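Local coordinates for polyhedrin (Operophtera brumata cypovirus 19, PDB 5A99), which forms the crystalline polyhedra, the microcrystalline occlusion bodies of this insect virus, probably protecting the virions enclosed in them, at residues V67-Y71 and R72-E76; R85-R88 and D89-S93; F113-Q116 and G117-L121; E203-Y206 and K207-R211. All coordinates share one frame; numbering follows the deposited sequence.

All four interactions are local: interaction 1 is a loop turn, interaction 2 a helical turn, interaction 3 the exit from a strand and interaction 4 a short helix. Within one chain the centres of interactions 1 and 2 are 18 Å apart and their nearest atoms about 7 Å, without touching. They do meet between subunits, where Arg-88 NH1 of one copy bonds Arg-72 O of another. Interactions 3 and 4 lie 21 Å apart between centres. Interaction 3 packs on Val-189 of strand 184-190, and interaction 4 packs on Ala-188 and Gln-190 of that strand in a neighbouring subunit. Interactions 1, 2 and 4 thus all take part in contacts between subunits of the trimer.

Interaction 1 (V67-Y71 and R72-E76); sequences VLPNY and RINDE
An Asx turn that begins at Asn-70 bends the loop between strand 56-61 and helix 81-92 sharply, bringing Asn-70 against Arg-72 and Ile-73. With chi1 at 61°, CG sits between the backbone N and carbonyl carbon, and OD1 reaches forward to accept two backbone amides, Arg-72 N at 2.8 Å and Ile-73 N at 2.9 Å. The Ile-73 amide comes from above the carbonyl plane, the Arg-72 amide only tilted from it. A third bond, Asn-70 N to Ile-73 O (2.8 Å), is almost straight at 171°. Bonds from ND2 to Val-67 O (2.7 Å) and to Gln-47 OE1 restrain rotation of the amide.

Leu-68 CD1 meets Ile-73 CG2 at 3.8 Å, while Leu-68 CD2 lies 3.4 Å from Asp-75 OD1, a buried oxygen with no polar partner in the model. Arg-72 CG lies over one face of the Tyr-71 ring, and CD, past the chi2 bend, is 3.7 Å from Tyr-71 CE2; Arg-72 NH2 forms a salt bridge with Asp-64 of the second subunit. The Tyr-71 rings of all three subunits meet edge to face. With a cis Leu-68 to Pro-69 peptide just ahead, this is a sharp loop bend pinned by an Asx turn.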
loop_
_atom_site.group_PDB
_atom_site.type_symbol
_atom_site.label_atom_id
_atom_site.label_comp_id
_atom_site.label_asym_id
_atom_site.label_seq_id
_atom_site.Cartn_x
_atom_site.Cartn_y
_atom_site.Cartn_z
ATOM N N VAL A 67 -13.109 -2.987 10.852
ATOM C CA VAL A 67 -13.678 -3.591 12.048
ATOM C C VAL A 67 -12.649 -3.524 13.179
ATOM O O VAL A 67 -11.474 -3.233 12.943
ATOM C CB VAL A 67 -14.070 -5.052 11.802
ATOM C CG1 VAL A 67 -15.143 -5.136 10.740
ATOM C CG2 VAL A 67 -12.850 -5.882 11.407
ATOM N N LEU A 68 -13.090 -3.770 14.403
ATOM C CA LEU A 68 -12.166 -3.990 15.511
ATOM C C LEU A 68 -12.661 -5.175 16.344
ATOM O O LEU A 68 -13.782 -5.166 16.834
ATOM C CB LEU A 68 -12.040 -2.729 16.376
ATOM C CG LEU A 68 -10.850 -2.688 17.345
ATOM C CD1 LEU A 68 -10.599 -1.246 17.822
ATOM C CD2 LEU A 68 -11.069 -3.612 18.537
ATOM N N PRO A 69 -11.800 -6.168 16.577
ATOM C CA PRO A 69 -10.360 -6.133 16.320
ATOM C C PRO A 69 -9.982 -6.378 14.864
ATOM O O PRO A 69 -10.756 -6.939 14.067
ATOM C CB PRO A 69 -9.833 -7.274 17.196
ATOM C CG PRO A 69 -10.956 -8.257 17.218
ATOM C CD PRO A 69 -12.219 -7.439 17.200
ATOM N N ASN A 70 -8.769 -5.950 14.527
ATOM C CA ASN A 70 -8.181 -6.244 13.231
ATOM C C ASN A 70 -6.681 -6.471 13.391
ATOM O O ASN A 70 -6.148 -6.373 14.499
ATOM C CB ASN A 70 -8.471 -5.117 12.223
ATOM C CG ASN A 70 -7.898 -3.786 12.649
ATOM O OD1 ASN A 70 -6.693 -3.536 12.513
ATOM N ND2 ASN A 70 -8.763 -2.904 13.137
ATOM N N TYR A 71 -5.995 -6.773 12.293
ATOM C CA TYR A 71 -4.582 -7.140 12.380
ATOM C C TYR A 71 -3.664 -5.939 12.729
ATOM O O TYR A 71 -2.532 -6.128 13.167
ATOM C CB TYR A 71 -4.125 -7.903 11.120
ATOM C CG TYR A 71 -4.224 -7.137 9.816
ATOM C CD1 TYR A 71 -5.406 -7.115 9.081
ATOM C CD2 TYR A 71 -3.131 -6.443 9.315
ATOM C CE1 TYR A 71 -5.495 -6.415 7.905
ATOM C CE2 TYR A 71 -3.211 -5.742 8.135
ATOM C CZ TYR A 71 -4.391 -5.733 7.424
ATOM O OH TYR A 71 -4.466 -5.030 6.231
ATOM N N ARG A 72 -4.168 -4.718 12.565
ATOM C CA ARG A 72 -3.441 -3.519 12.987
ATOM C C ARG A 72 -3.743 -3.193 14.456
ATOM O O ARG A 72 -2.845 -2.824 15.210
ATOM C CB ARG A 72 -3.806 -2.324 12.099
ATOM C CG ARG A 72 -3.603 -2.555 10.611
ATOM C CD ARG A 72 -2.159 -2.962 10.288
ATOM N NE ARG A 72 -1.194 -1.961 10.730
ATOM C CZ ARG A 72 -0.843 -0.892 10.017
ATOM N NH1 ARG A 72 -1.369 -0.676 8.807
ATOM N NH2 ARG A 72 0.041 -0.029 10.512
ATOM N N ILE A 73 -5.013 -3.325 14.842
ATOM C CA ILE A 73 -5.447 -3.193 16.242
ATOM C C ILE A 73 -6.152 -4.474 16.684
ATOM O O ILE A 73 -7.373 -4.626 16.542
ATOM C CB ILE A 73 -6.413 -1.997 16.440
ATOM C CG1 ILE A 73 -5.781 -0.703 15.926
ATOM C CG2 ILE A 73 -6.808 -1.851 17.910
ATOM C CD1 ILE A 73 -4.623 -0.190 16.777
ATOM N N ASN A 74 -5.363 -5.395 17.218
ATOM C CA ASN A 74 -5.841 -6.711 17.618
ATOM C C ASN A 74 -5.890 -6.816 19.149
ATOM O O ASN A 74 -5.192 -7.633 19.748
ATOM C CB ASN A 74 -4.907 -7.768 17.027
ATOM C CG ASN A 74 -5.558 -9.125 16.902
ATOM O OD1 ASN A 74 -6.780 -9.239 16.787
ATOM N ND2 ASN A 74 -4.739 -10.170 16.922
ATOM N N ASP A 75 -6.706 -5.973 19.777
ATOM C CA ASP A 75 -6.724 -5.887 21.237
ATOM C C ASP A 75 -8.044 -6.354 21.858
ATOM O O ASP A 75 -8.266 -6.175 23.053
ATOM C CB ASP A 75 -6.373 -4.466 21.712
ATOM C CG ASP A 75 -7.248 -3.396 21.083
ATOM O OD1 ASP A 75 -8.403 -3.705 20.705
ATOM O OD2 ASP A 75 -6.782 -2.237 20.978
ATOM N N GLU A 76 -8.915 -6.947 21.043
ATOM C CA GLU A 76 -10.115 -7.608 21.543
ATOM C C GLU A 76 -10.249 -8.991 20.878
ATOM O O GLU A 76 -9.571 -9.283 19.882
ATOM C CB GLU A 76 -11.361 -6.759 21.256
ATOM C CG GLU A 76 -11.319 -5.307 21.797
ATOM C CD GLU A 76 -11.663 -5.196 23.285
ATOM O OE1 GLU A 76 -11.886 -6.243 23.932
ATOM O OE2 GLU A 76 -11.712 -4.062 23.811
#

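Interaction 2 (R85-R88 and D89-S93); sequences RHLR and DGLLS
Chi1 of 171° at Leu-87 and -52° at Leu-91 send the two leucine side chains out along the same flank of helix 81-92, one turn apart. The first places CG opposite the backbone N, the second opposite the carbonyl carbon, and the chains cross obliquely with Leu-87 CD1 4.0 Å from Leu-91 CD2. Leu-91 CG also rests on the backbone, 3.2 Å from Leu-87 O.

On another flank Asp-89 folds back over the preceding turn. Its OD2 stops 3.8 Å from Arg-85 CG and 4.1 Å from Arg-85 NE, beyond a salt bridge, with the carboxylate and guanidinium planes nearly perpendicular at 82°. The same OD2 lies at the edge of the His-86 ring, near its plane. The carboxylate therefore probably feels the arginine through space without being fixed by it.

The i to i+4 backbone bonds hold this turn: Asp-89 N to Arg-85 O at 2.9 Å, Gly-90 N to His-86 O at 3.2 Å, and Leu-91 and Leu-92 to Leu-87 and Arg-88.

Within its own chain the helix lies against loops: Leu-91 touches Trp-63 and His-182, and Arg-88 bonds Tyr-131 OH through NE. The third subunit covers another side, with His-221 and Tyr-222 of its strand 218-222 packing on Arg-85, Asp-89 and Leu-92.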
loop_
_atom_site.group_PDB
_atom_site.type_symbol
_atom_site.label_atom_id
_atom_site.label_comp_id
_atom_site.label_asym_id
_atom_site.label_seq_id
_atom_site.Cartn_x
_atom_site.Cartn_y
_atom_site.Cartn_z
ATOM N N ARG A 85 -15.170 -16.359 9.662
ATOM C CA ARG A 85 -15.195 -16.734 8.259
ATOM C C ARG A 85 -16.643 -16.797 7.758
ATOM O O ARG A 85 -16.967 -16.297 6.677
ATOM C CB ARG A 85 -14.514 -18.083 8.041
ATOM C CG ARG A 85 -14.850 -18.710 6.693
ATOM C CD ARG A 85 -14.065 -19.976 6.423
ATOM N NE ARG A 85 -14.257 -20.418 5.041
ATOM C CZ ARG A 85 -13.786 -21.560 4.548
ATOM N NH1 ARG A 85 -13.107 -22.382 5.325
ATOM N NH2 ARG A 85 -13.997 -21.881 3.275
ATOM N N HIS A 86 -17.504 -17.427 8.547
ATOM C CA HIS A 86 -18.900 -17.617 8.167
ATOM C C HIS A 86 -19.602 -16.279 7.998
ATOM O O HIS A 86 -20.403 -16.078 7.077
ATOM C CB HIS A 86 -19.635 -18.420 9.242
ATOM C CG HIS A 86 -19.091 -19.799 9.449
ATOM N ND1 HIS A 86 -18.284 -20.433 8.528
ATOM C CD2 HIS A 86 -19.229 -20.661 10.486
ATOM C CE1 HIS A 86 -17.949 -21.626 8.989
ATOM N NE2 HIS A 86 -18.512 -21.790 10.172
ATOM N N LEU A 87 -19.320 -15.379 8.930
ATOM C CA LEU A 87 -19.881 -14.040 8.894
ATOM C C LEU A 87 -19.525 -13.365 7.568
ATOM O O LEU A 87 -20.404 -12.872 6.850
ATOM C CB LEU A 87 -19.351 -13.235 10.079
ATOM C CG LEU A 87 -19.694 -11.747 10.052
ATOM C CD1 LEU A 87 -21.202 -11.562 9.975
ATOM C CD2 LEU A 87 -19.093 -11.040 11.251
ATOM N N ARG A 88 -18.241 -13.380 7.231
ATOM C CA ARG A 88 -17.759 -12.717 6.030
ATOM C C ARG A 88 -18.348 -13.346 4.786
ATOM O O ARG A 88 -18.735 -12.629 3.868
ATOM C CB ARG A 88 -16.243 -12.760 5.969
ATOM C CG ARG A 88 -15.582 -11.883 7.015
ATOM C CD ARG A 88 -14.083 -12.074 7.022
ATOM N NE ARG A 88 -13.414 -11.241 6.025
ATOM C CZ ARG A 88 -12.094 -11.121 5.917
ATOM N NH1 ARG A 88 -11.285 -11.802 6.732
ATOM N NH2 ARG A 88 -11.582 -10.329 4.991
ATOM N N ASP A 89 -18.437 -14.681 4.780
ATOM C CA ASP A 89 -19.097 -15.421 3.704
ATOM C C ASP A 89 -20.457 -14.781 3.384
ATOM O O ASP A 89 -20.766 -14.515 2.226
ATOM C CB ASP A 89 -19.287 -16.905 4.080
ATOM C CG ASP A 89 -17.978 -17.697 4.099
ATOM O OD1 ASP A 89 -16.949 -17.194 3.602
ATOM O OD2 ASP A 89 -17.994 -18.848 4.595
ATOM N N GLY A 90 -21.252 -14.514 4.420
ATOM C CA GLY A 90 -22.563 -13.891 4.250
ATOM C C GLY A 90 -22.535 -12.424 3.844
ATOM O O GLY A 90 -23.396 -11.966 3.081
ATOM N N LEU A 91 -21.559 -11.672 4.340
ATOM C CA LEU A 91 -21.472 -10.242 3.997
ATOM C C LEU A 91 -21.046 -10.045 2.549
ATOM O O LEU A 91 -21.384 -9.038 1.926
ATOM C CB LEU A 91 -20.509 -9.500 4.930
ATOM C CG LEU A 91 -20.716 -9.670 6.443
ATOM C CD1 LEU A 91 -19.721 -8.798 7.246
ATOM C CD2 LEU A 91 -22.157 -9.361 6.837
ATOM N N LEU A 92 -20.294 -11.000 2.012
ATOM C CA LEU A 92 -19.850 -10.902 0.621
ATOM C C LEU A 92 -20.939 -11.298 -0.373
ATOM O O LEU A 92 -21.131 -10.628 -1.392
ATOM C CB LEU A 92 -18.619 -11.774 0.398
ATOM C CG LEU A 92 -18.059 -11.826 -1.023
ATOM C CD1 LEU A 92 -17.731 -10.414 -1.521
ATOM C CD2 LEU A 92 -16.822 -12.727 -1.026
ATOM N N SER A 93 -21.645 -12.388 -0.076
ATOM C CA SER A 93 -22.557 -13.002 -1.039
ATOM C C SER A 93 -23.901 -13.304 -0.386
ATOM O O SER A 93 -23.965 -14.055 0.581
ATOM C CB SER A 93 -21.955 -14.300 -1.610
ATOM O OG SER A 93 -20.744 -14.082 -2.319
#

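Interaction 3 (F113-Q116 and G117-L121); sequences FIVQ and GDVDL
The flat peptide between Gln-116 and Gly-117 has Val-119 over one face, where CG1 stands almost directly above the carbonyl carbon, 3.9 Å from Gln-116 C and 3.8 Å from Gln-116 O. On the other side of that plane lies the glutamine's own CG, 3.1 Å from Gly-117 N. Beyond CG the chain is extended and carries the amide group away from the turn, where OE1 accepts from Leu-239 N and NE2 donates to Gln-237 O; both ends of the amide are thus tied and its rotation is fixed.

The chain then reverses. Gly-117, at phi 119° and psi -172°, adopts a backbone conformation that residues bearing a CB scarcely enter, and Asp-118 follows as the centre of an inverse gamma turn, closed by a weak bond from Val-119 N to Gly-117 O of 2.9 Å. The turn brings Val-119 back toward the strand, so that its CG2 meets CG2 of Val-115 at 4.2 Å. Asp-118 points away from this contact and makes a salt bridge to Arg-194.

Strand 110-116 runs in the six-stranded antiparallel sheet between strands 164-173 and 33-40, and Gln-116 and Gly-117 bond through their backbones to Tyr-34 and Met-166. Val-115 and Val-119 together rest on Trp-168 of strand 164-173 and on Val-189 of strand 184-190. The valine pair is therefore buried between the larger sheet and the three-stranded one, at the point where the chain passes from strand 110-116 toward strand 125-129.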
loop_
_atom_site.group_PDB
_atom_site.type_symbol
_atom_site.label_atom_id
_atom_site.label_comp_id
_atom_site.label_asym_id
_atom_site.label_seq_id
_atom_site.Cartn_x
_atom_site.Cartn_y
_atom_site.Cartn_z
ATOM N N PHE A 113 -15.663 11.569 9.197
ATOM C CA PHE A 113 -14.544 11.779 8.284
ATOM C C PHE A 113 -14.167 13.253 8.341
ATOM O O PHE A 113 -15.024 14.122 8.166
ATOM C CB PHE A 113 -14.947 11.346 6.870
ATOM C CG PHE A 113 -13.879 11.547 5.834
ATOM C CD1 PHE A 113 -12.682 10.847 5.903
ATOM C CD2 PHE A 113 -14.074 12.424 4.777
ATOM C CE1 PHE A 113 -11.700 11.015 4.932
ATOM C CE2 PHE A 113 -13.094 12.596 3.805
ATOM C CZ PHE A 113 -11.905 11.890 3.893
ATOM N N ILE A 114 -12.894 13.523 8.629
ATOM C CA ILE A 114 -12.399 14.886 8.778
ATOM C C ILE A 114 -11.155 15.126 7.942
ATOM O O ILE A 114 -10.171 14.385 8.027
ATOM C CB ILE A 114 -12.059 15.230 10.254
ATOM C CG1 ILE A 114 -13.245 14.910 11.165
ATOM C CG2 ILE A 114 -11.685 16.710 10.392
ATOM C CD1 ILE A 114 -12.855 14.703 12.595
ATOM N N VAL A 115 -11.218 16.174 7.126
ATOM C CA VAL A 115 -10.073 16.632 6.361
ATOM C C VAL A 115 -9.654 17.981 6.932
ATOM O O VAL A 115 -10.490 18.800 7.293
ATOM C CB VAL A 115 -10.392 16.756 4.858
ATOM C CG1 VAL A 115 -10.704 15.379 4.279
ATOM C CG2 VAL A 115 -11.544 17.722 4.625
ATOM N N GLN A 116 -8.352 18.168 7.063
ATOM C CA GLN A 116 -7.796 19.367 7.672
ATOM C C GLN A 116 -6.539 19.804 6.943
ATOM O O GLN A 116 -5.756 18.976 6.487
ATOM C CB GLN A 116 -7.466 19.111 9.143
ATOM C CG GLN A 116 -6.840 20.308 9.844
ATOM C CD GLN A 116 -6.511 20.030 11.319
ATOM O OE1 GLN A 116 -7.295 19.413 12.037
ATOM N NE2 GLN A 116 -5.356 20.502 11.771
ATOM N N GLY A 117 -6.351 21.115 6.860
ATOM C CA GLY A 117 -5.257 21.706 6.121
ATOM C C GLY A 117 -5.814 22.580 5.021
ATOM O O GLY A 117 -7.025 22.829 4.983
ATOM N N ASP A 118 -4.936 23.066 4.142
ATOM C CA ASP A 118 -5.370 23.857 3.003
ATOM C C ASP A 118 -5.830 22.878 1.941
ATOM O O ASP A 118 -5.134 22.627 0.953
ATOM C CB ASP A 118 -4.236 24.736 2.466
ATOM C CG ASP A 118 -4.692 25.651 1.352
ATOM O OD1 ASP A 118 -5.874 26.050 1.373
ATOM O OD2 ASP A 118 -3.876 25.967 0.459
ATOM N N VAL A 119 -7.000 22.294 2.158
ATOM C CA VAL A 119 -7.455 21.255 1.256
ATOM C C VAL A 119 -8.228 21.836 0.075
ATOM O O VAL A 119 -8.897 22.870 0.181
ATOM C CB VAL A 119 -8.321 20.191 1.975
ATOM C CG1 VAL A 119 -7.621 19.676 3.207
ATOM C CG2 VAL A 119 -9.652 20.745 2.335
ATOM N N ASP A 120 -8.110 21.148 -1.049
ATOM C CA ASP A 120 -8.920 21.404 -2.210
ATOM C C ASP A 120 -10.255 20.729 -1.964
ATOM O O ASP A 120 -10.382 19.511 -2.088
ATOM C CB ASP A 120 -8.256 20.810 -3.443
ATOM C CG ASP A 120 -9.151 20.841 -4.652
ATOM O OD1 ASP A 120 -10.155 21.589 -4.639
ATOM O OD2 ASP A 120 -8.845 20.129 -5.630
ATOM N N LEU A 121 -11.247 21.519 -1.590
ATOM C CA LEU A 121 -12.550 20.968 -1.237
ATOM C C LEU A 121 -13.209 20.236 -2.411
ATOM O O LEU A 121 -13.935 19.268 -2.204
ATOM C CB LEU A 121 -13.465 22.068 -0.713
ATOM C CG LEU A 121 -13.131 22.620 0.676
ATOM C CD1 LEU A 121 -13.953 23.872 0.980
ATOM C CD2 LEU A 121 -13.351 21.564 1.739
#

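Interaction 4 (E203-Y206 and K207-R211); sequences ENIY and KTLIR
Tyr-206 and Ile-210 lie side by side on helix 205-210, pointing the same way, with ring atom CE1 3.8 Å from Ile-210 CB. Ile-210 CG2 sits over one face of the ring, displaced toward its rim. A chi1 of 157° at Tyr-206 turns the ring along the helix toward the following turn. On a second flank Ile-205 CG1 touches Leu-209 CD1 at 3.8 Å, the two side chains crossing at a slant.

Backbone bonds set this spacing: Leu-209 N to Ile-205 O at 3.0 Å and Ile-210 N to Tyr-206 O at 2.9 Å. The bond opening the helix, Thr-208 N to Asn-204 O, is weak at 3.3 Å, but Asn-204 O also accepts from Arg-55 NH1. That arginine nitrogen bonds Thr-208 OG1 too, tying the first turn to the loop between strands 46-53 and 56-61, while OG1 reaches the loop before the helix through Leu-199 O.

Farther out, Lys-207 NZ pairs with Glu-146 of the second subunit, and Leu-209 of the third subunit packs on Ile-205, Thr-208 and Leu-209. Apolar and charged flanks together imply that subunit contacts, apolar at the leucines and ionic at the lysine, add to the bonds within the chain.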
loop_
_atom_site.group_PDB
_atom_site.type_symbol
_atom_site.label_atom_id
_atom_site.label_comp_id
_atom_site.label_asym_id
_atom_site.label_seq_id
_atom_site.Cartn_x
_atom_site.Cartn_y
_atom_site.Cartn_z
ATOM N N GLU A 203 7.674 19.351 -13.679
ATOM C CA GLU A 203 8.730 19.720 -12.733
ATOM C C GLU A 203 8.410 19.354 -11.267
ATOM O O GLU A 203 9.315 19.271 -10.431
ATOM C CB GLU A 203 9.070 21.217 -12.857
ATOM C CG GLU A 203 9.559 21.637 -14.236
ATOM C CD GLU A 203 8.428 21.724 -15.251
ATOM O OE1 GLU A 203 7.321 22.171 -14.877
ATOM O OE2 GLU A 203 8.638 21.337 -16.421
ATOM N N ASN A 204 7.139 19.102 -10.962
ATOM C CA ASN A 204 6.707 18.893 -9.587
ATOM C C ASN A 204 6.331 17.454 -9.297
ATOM O O ASN A 204 6.224 17.057 -8.140
ATOM C CB ASN A 204 5.515 19.788 -9.277
ATOM C CG ASN A 204 5.888 21.249 -9.257
ATOM O OD1 ASN A 204 6.946 21.624 -8.740
ATOM N ND2 ASN A 204 5.048 22.081 -9.853
ATOM N N ILE A 205 6.125 16.680 -10.355
ATOM C CA ILE A 205 5.693 15.295 -10.216
ATOM C C ILE A 205 6.702 14.440 -9.436
ATOM O O ILE A 205 6.308 13.549 -8.676
ATOM C CB ILE A 205 5.401 14.678 -11.600
ATOM C CG1 ILE A 205 4.811 13.267 -11.461
ATOM C CG2 ILE A 205 6.664 14.701 -12.470
ATOM C CD1 ILE A 205 3.500 13.210 -10.713
ATOM N N TYR A 206 7.995 14.713 -9.598
ATOM C CA TYR A 206 8.999 14.012 -8.802
ATOM C C TYR A 206 8.649 14.057 -7.310
ATOM O O TYR A 206 8.547 13.029 -6.660
ATOM C CB TYR A 206 10.407 14.597 -9.026
ATOM C CG TYR A 206 11.365 14.311 -7.879
ATOM C CD1 TYR A 206 11.735 13.008 -7.573
ATOM C CD2 TYR A 206 11.888 15.338 -7.103
ATOM C CE1 TYR A 206 12.606 12.732 -6.531
ATOM C CE2 TYR A 206 12.760 15.072 -6.042
ATOM C CZ TYR A 206 13.110 13.763 -5.767
ATOM O OH TYR A 206 13.968 13.484 -4.733
ATOM N N LYS A 207 8.493 15.252 -6.761
ATOM C CA LYS A 207 8.249 15.372 -5.330
ATOM C C LYS A 207 6.965 14.656 -4.914
ATOM O O LYS A 207 6.916 14.024 -3.865
ATOM C CB LYS A 207 8.206 16.842 -4.911
ATOM C CG LYS A 207 7.914 17.073 -3.427
ATOM C CD LYS A 207 8.846 16.301 -2.516
ATOM C CE LYS A 207 10.295 16.674 -2.710
ATOM N NZ LYS A 207 11.125 16.230 -1.541
ATOM N N THR A 208 5.928 14.757 -5.735
ATOM C CA THR A 208 4.670 14.097 -5.430
ATOM C C THR A 208 4.861 12.581 -5.279
ATOM O O THR A 208 4.458 12.005 -4.270
ATOM C CB THR A 208 3.627 14.381 -6.510
ATOM O OG1 THR A 208 3.329 15.777 -6.515
ATOM C CG2 THR A 208 2.351 13.611 -6.248
ATOM N N LEU A 209 5.489 11.959 -6.280
ATOM C CA LEU A 209 5.742 10.521 -6.285
ATOM C C LEU A 209 6.712 10.062 -5.194
ATOM O O LEU A 209 6.455 9.065 -4.522
ATOM C CB LEU A 209 6.244 10.069 -7.665
ATOM C CG LEU A 209 5.223 10.258 -8.792
ATOM C CD1 LEU A 209 5.814 9.894 -10.144
ATOM C CD2 LEU A 209 3.953 9.433 -8.529
ATOM N N ILE A 210 7.810 10.791 -4.995
ATOM C CA ILE A 210 8.811 10.380 -4.010
ATOM C C ILE A 210 8.253 10.428 -2.586
ATOM O O ILE A 210 8.760 9.729 -1.702
ATOM C CB ILE A 210 10.109 11.232 -4.105
ATOM C CG1 ILE A 210 11.321 10.448 -3.598
ATOM C CG2 ILE A 210 9.968 12.546 -3.333
ATOM C CD1 ILE A 210 11.602 9.154 -4.343
ATOM N N ARG A 211 7.214 11.245 -2.378
ATOM C CA ARG A 211 6.546 11.356 -1.078
ATOM C C ARG A 211 5.125 10.811 -1.084
ATOM O O ARG A 211 4.300 11.193 -0.238
ATOM C CB ARG A 211 6.495 12.811 -0.631
ATOM C CG ARG A 211 7.845 13.389 -0.300
ATOM C CD ARG A 211 8.557 12.597 0.794
ATOM N NE ARG A 211 9.715 13.346 1.261
ATOM C CZ ARG A 211 9.663 14.251 2.231
ATOM N NH1 ARG A 211 8.519 14.501 2.849
ATOM N NH2 ARG A 211 10.751 14.912 2.581
#